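Local coordinates for putative glycoside hydrolase (Bacteroides thetaiotaomicron VPI-5482, PDB 3HBZ), which is of unknown function but binds calcium and may play a role in carbohydrate metabolism, possibly as a glycoside hydrolase, at residues H208-Y219 against T328-R339. Sequence-based numbering, arbitrary orientation.
Sequences HIPTYLAGYYKY and TLLIDEVELIYR. With CA (calcium ion), chain B.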
# COMPACT_ATOMS: atom_id res chain seq x y z
N HIS A 208 10.79 0.13 16.15
CA HIS A 208 10.45 -0.46 17.47
C HIS A 208 10.17 -1.96 17.28
O HIS A 208 10.11 -2.43 16.15
CB HIS A 208 9.21 0.21 18.08
CG HIS A 208 9.28 1.70 18.09
ND1 HIS A 208 10.11 2.40 18.94
CD2 HIS A 208 8.64 2.63 17.32
CE1 HIS A 208 9.96 3.70 18.72
NE2 HIS A 208 9.08 3.87 17.74
N ILE A 209 9.97 -2.68 18.38
CA ILE A 209 9.68 -4.09 18.38
C ILE A 209 8.19 -4.21 18.51
O ILE A 209 7.63 -3.96 19.59
CB ILE A 209 10.38 -4.83 19.54
CG1 ILE A 209 11.91 -4.74 19.42
CG2 ILE A 209 9.97 -6.32 19.54
CD1 ILE A 209 12.68 -5.34 20.60
N PRO A 210 7.51 -4.56 17.40
CA PRO A 210 6.09 -4.72 17.48
C PRO A 210 5.75 -5.98 18.28
O PRO A 210 6.41 -7.01 18.12
CB PRO A 210 5.68 -4.83 16.01
CG PRO A 210 6.80 -5.42 15.35
CD PRO A 210 8.03 -4.97 16.08
N THR A 211 4.73 -5.87 19.13
CA THR A 211 4.28 -6.98 19.97
C THR A 211 2.86 -7.50 19.68
O THR A 211 2.61 -8.71 19.83
CB THR A 211 4.38 -6.56 21.47
OG1 THR A 211 3.74 -5.30 21.63
CG2 THR A 211 5.86 -6.41 21.86
N TYR A 212 1.95 -6.62 19.25
CA TYR A 212 0.57 -7.01 18.92
C TYR A 212 0.01 -6.11 17.85
O TYR A 212 0.40 -4.93 17.76
CB TYR A 212 -0.39 -6.85 20.12
CG TYR A 212 -0.05 -7.73 21.29
CD1 TYR A 212 0.82 -7.28 22.25
CD2 TYR A 212 -0.54 -9.03 21.39
CE1 TYR A 212 1.19 -8.07 23.31
CE2 TYR A 212 -0.18 -9.84 22.49
CZ TYR A 212 0.69 -9.34 23.42
OH TYR A 212 1.09 -10.04 24.52
N LEU A 213 -0.86 -6.69 17.00
CA LEU A 213 -1.73 -5.95 16.08
C LEU A 213 -3.15 -6.16 16.62
O LEU A 213 -3.62 -7.30 16.69
CB LEU A 213 -1.66 -6.53 14.68
CG LEU A 213 -2.58 -5.83 13.65
CD1 LEU A 213 -2.18 -4.36 13.48
CD2 LEU A 213 -2.51 -6.54 12.31
N ALA A 214 -3.83 -5.07 16.97
CA ALA A 214 -5.15 -5.11 17.59
C ALA A 214 -6.11 -4.23 16.80
O ALA A 214 -5.67 -3.33 16.12
CB ALA A 214 -5.07 -4.62 19.08
N GLY A 215 -7.40 -4.56 16.85
CA GLY A 215 -8.42 -3.74 16.24
C GLY A 215 -9.75 -4.44 16.20
O GLY A 215 -9.94 -5.45 16.87
N TYR A 216 -10.68 -3.88 15.41
CA TYR A 216 -12.00 -4.48 15.29
C TYR A 216 -12.37 -4.80 13.85
O TYR A 216 -12.00 -4.05 12.93
CB TYR A 216 -13.06 -3.54 15.89
CG TYR A 216 -12.94 -3.45 17.37
CD1 TYR A 216 -12.06 -2.55 17.96
CD2 TYR A 216 -13.69 -4.30 18.21
CE1 TYR A 216 -11.95 -2.47 19.33
CE2 TYR A 216 -13.59 -4.21 19.59
CZ TYR A 216 -12.69 -3.31 20.13
OH TYR A 216 -12.54 -3.20 21.46
N TYR A 217 -13.18 -5.85 13.66
CA TYR A 217 -13.69 -6.18 12.34
C TYR A 217 -15.11 -6.69 12.36
O TYR A 217 -15.62 -7.12 13.38
CB TYR A 217 -12.79 -7.18 11.61
CG TYR A 217 -13.01 -8.61 12.01
CD1 TYR A 217 -12.50 -9.09 13.23
CD2 TYR A 217 -13.72 -9.48 11.20
CE1 TYR A 217 -12.68 -10.42 13.60
CE2 TYR A 217 -13.95 -10.80 11.59
CZ TYR A 217 -13.41 -11.27 12.79
OH TYR A 217 -13.61 -12.56 13.19
N LYS A 218 -15.71 -6.61 11.18
CA LYS A 218 -16.91 -7.31 10.82
C LYS A 218 -16.59 -8.05 9.51
O LYS A 218 -15.78 -7.57 8.68
CB LYS A 218 -18.08 -6.35 10.57
CG LYS A 218 -18.65 -5.65 11.79
CD LYS A 218 -19.81 -4.73 11.40
CE LYS A 218 -20.50 -4.14 12.63
NZ LYS A 218 -21.53 -3.12 12.34
N TYR A 219 -17.26 -9.18 9.29
CA TYR A 219 -17.03 -9.94 8.07
C TYR A 219 -18.26 -10.72 7.62
O TYR A 219 -18.92 -11.38 8.43
CB TYR A 219 -15.85 -10.90 8.23
CG TYR A 219 -15.49 -11.65 6.94
CD1 TYR A 219 -14.89 -10.98 5.90
CD2 TYR A 219 -15.79 -13.01 6.77
CE1 TYR A 219 -14.56 -11.60 4.71
CE2 TYR A 219 -15.46 -13.68 5.53
CZ TYR A 219 -14.88 -12.96 4.51
OH TYR A 219 -14.47 -13.52 3.34
N THR A 328 -17.05 -9.27 2.29
CA THR A 328 -16.93 -7.89 2.82
C THR A 328 -16.29 -7.89 4.20
O THR A 328 -16.81 -8.50 5.14
CB THR A 328 -18.29 -7.22 2.92
OG1 THR A 328 -18.90 -7.23 1.63
CG2 THR A 328 -18.20 -5.75 3.45
N LEU A 329 -15.12 -7.24 4.30
CA LEU A 329 -14.39 -7.07 5.52
C LEU A 329 -14.42 -5.58 5.85
O LEU A 329 -13.97 -4.77 5.03
CB LEU A 329 -12.94 -7.57 5.38
CG LEU A 329 -12.03 -7.37 6.60
CD1 LEU A 329 -12.48 -8.20 7.87
CD2 LEU A 329 -10.60 -7.70 6.27
N LEU A 330 -14.99 -5.24 7.00
CA LEU A 330 -14.91 -3.90 7.59
C LEU A 330 -13.88 -3.86 8.71
O LEU A 330 -13.82 -4.78 9.54
CB LEU A 330 -16.30 -3.43 8.12
CG LEU A 330 -17.47 -3.46 7.18
CD1 LEU A 330 -18.76 -2.91 7.93
CD2 LEU A 330 -17.18 -2.72 5.79
N ILE A 331 -13.05 -2.82 8.74
CA ILE A 331 -11.98 -2.72 9.71
C ILE A 331 -12.01 -1.35 10.34
O ILE A 331 -12.22 -0.36 9.63
CB ILE A 331 -10.59 -2.93 9.04
CG1 ILE A 331 -10.40 -4.38 8.55
CG2 ILE A 331 -9.47 -2.48 9.95
CD1 ILE A 331 -10.17 -5.43 9.68
N ASP A 332 -11.87 -1.29 11.67
CA ASP A 332 -11.78 -0.01 12.34
C ASP A 332 -10.96 -0.09 13.62
O ASP A 332 -10.78 -1.17 14.20
CB ASP A 332 -13.17 0.56 12.63
CG ASP A 332 -13.20 2.11 12.63
OD1 ASP A 332 -12.13 2.72 12.41
OD2 ASP A 332 -14.28 2.71 12.86
N GLU A 333 -10.48 1.08 14.07
CA GLU A 333 -9.79 1.24 15.37
C GLU A 333 -8.62 0.26 15.54
O GLU A 333 -8.55 -0.50 16.52
CB GLU A 333 -10.78 1.08 16.53
CG GLU A 333 -11.87 2.13 16.57
CD GLU A 333 -12.77 2.06 17.81
OE1 GLU A 333 -12.56 1.19 18.69
OE2 GLU A 333 -13.71 2.89 17.91
N VAL A 334 -7.68 0.29 14.61
CA VAL A 334 -6.59 -0.66 14.65
C VAL A 334 -5.41 0.03 15.30
O VAL A 334 -5.21 1.23 15.13
CB VAL A 334 -6.19 -1.15 13.21
CG1 VAL A 334 -5.01 -2.11 13.25
CG2 VAL A 334 -7.37 -1.82 12.55
N GLU A 335 -4.58 -0.76 15.98
CA GLU A 335 -3.36 -0.27 16.55
C GLU A 335 -2.20 -1.24 16.33
O GLU A 335 -2.31 -2.43 16.60
CB GLU A 335 -3.54 -0.01 18.08
CG GLU A 335 -2.37 0.72 18.61
CD GLU A 335 -2.51 1.18 20.04
OE1 GLU A 335 -3.52 0.86 20.70
OE2 GLU A 335 -1.57 1.88 20.49
N LEU A 336 -1.07 -0.72 15.89
CA LEU A 336 0.19 -1.46 15.97
C LEU A 336 0.86 -1.17 17.33
O LEU A 336 1.38 -0.07 17.57
CB LEU A 336 1.10 -1.05 14.80
CG LEU A 336 2.45 -1.77 14.75
CD1 LEU A 336 2.26 -3.29 14.69
CD2 LEU A 336 3.28 -1.19 13.54
N ILE A 337 0.82 -2.15 18.23
CA ILE A 337 1.35 -1.99 19.59
C ILE A 337 2.78 -2.52 19.59
O ILE A 337 3.05 -3.60 19.07
CB ILE A 337 0.48 -2.77 20.65
CG1 ILE A 337 -0.99 -2.28 20.59
CG2 ILE A 337 1.05 -2.63 22.11
CD1 ILE A 337 -2.02 -3.23 21.25
N TYR A 338 3.68 -1.73 20.15
CA TYR A 338 5.09 -2.07 20.25
C TYR A 338 5.66 -1.89 21.68
O TYR A 338 5.08 -1.20 22.54
CB TYR A 338 5.90 -1.23 19.26
CG TYR A 338 5.79 0.26 19.42
CD1 TYR A 338 6.63 0.95 20.28
CD2 TYR A 338 4.85 0.99 18.69
CE1 TYR A 338 6.55 2.33 20.43
CE2 TYR A 338 4.77 2.39 18.82
CZ TYR A 338 5.63 3.04 19.69
OH TYR A 338 5.57 4.39 19.85
N ARG A 339 6.78 -2.55 21.93
CA ARG A 339 7.35 -2.55 23.28
C ARG A 339 7.91 -1.18 23.64
O ARG A 339 8.58 -0.57 22.80
CB ARG A 339 8.46 -3.57 23.38
CG ARG A 339 9.04 -3.67 24.82
CD ARG A 339 9.96 -4.85 24.95
NE ARG A 339 9.16 -6.02 24.63
CZ ARG A 339 9.58 -7.07 23.94
NH1 ARG A 339 10.84 -7.12 23.47
NH2 ARG A 339 8.72 -8.08 23.70
CA CA B . -13.09 5.01 12.45
O HOH W 1 -12.28 5.23 14.67
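His208 and Tyr338 lie face over face as an offset stack, centroids 4.1 Å apart and planes 10° from parallel. Tyr338 CG sits between its backbone N and carbonyl carbon (chi1 58°), which lays the ring over the imidazole, while Glu341 takes His208 ND1 in a hydrogen bond. An alanine in place of Tyr338 would probably leave one imidazole face uncovered and the histidine ring freer to turn. One residue on, Ile209 CG2 lies over one face of the flat Arg339 guanidinium.

Backbone hydrogen bonds join the strands antiparallel, and two beta bulges break the register. In the first, a classic bulge, Ile337 O accepts from both Thr211 N (2.8 Å) and Tyr212 N (3.2 Å); Thr211 OG1, on its short side chain, adds a weak bond to the same oxygen. In the second, Glu333 and Val334 stand against Gly215 alone, where 328-339 turns a corner; a side chain on the glycine would collide with Val334 CG2.

Branched Leu213, Val334 and Ile331 suit the buried face toward strand 306-313, their methyls reaching across the pair and onto Ile310 and Phe312: Leu213 CD1 meets Val334 CG1 at 3.6 Å, and Ile331 CD1 meets Tyr217 CB at 3.7 Å.

At the corner Asp332 grips calcium with OD1 (2.5 Å) and OD2 (2.6 Å); the backbone oxygens of Asn101, Thr155 and Lys157, Glu103 OE2 and a water complete the site. OD2 also accepts from Lys154 N, and OD1 from Glu333 N, above the carboxylate plane. Glu333 OE1 forms a salt bridge with Lys154 NZ, and OE2 a hydrogen bond with Thr155 OG1.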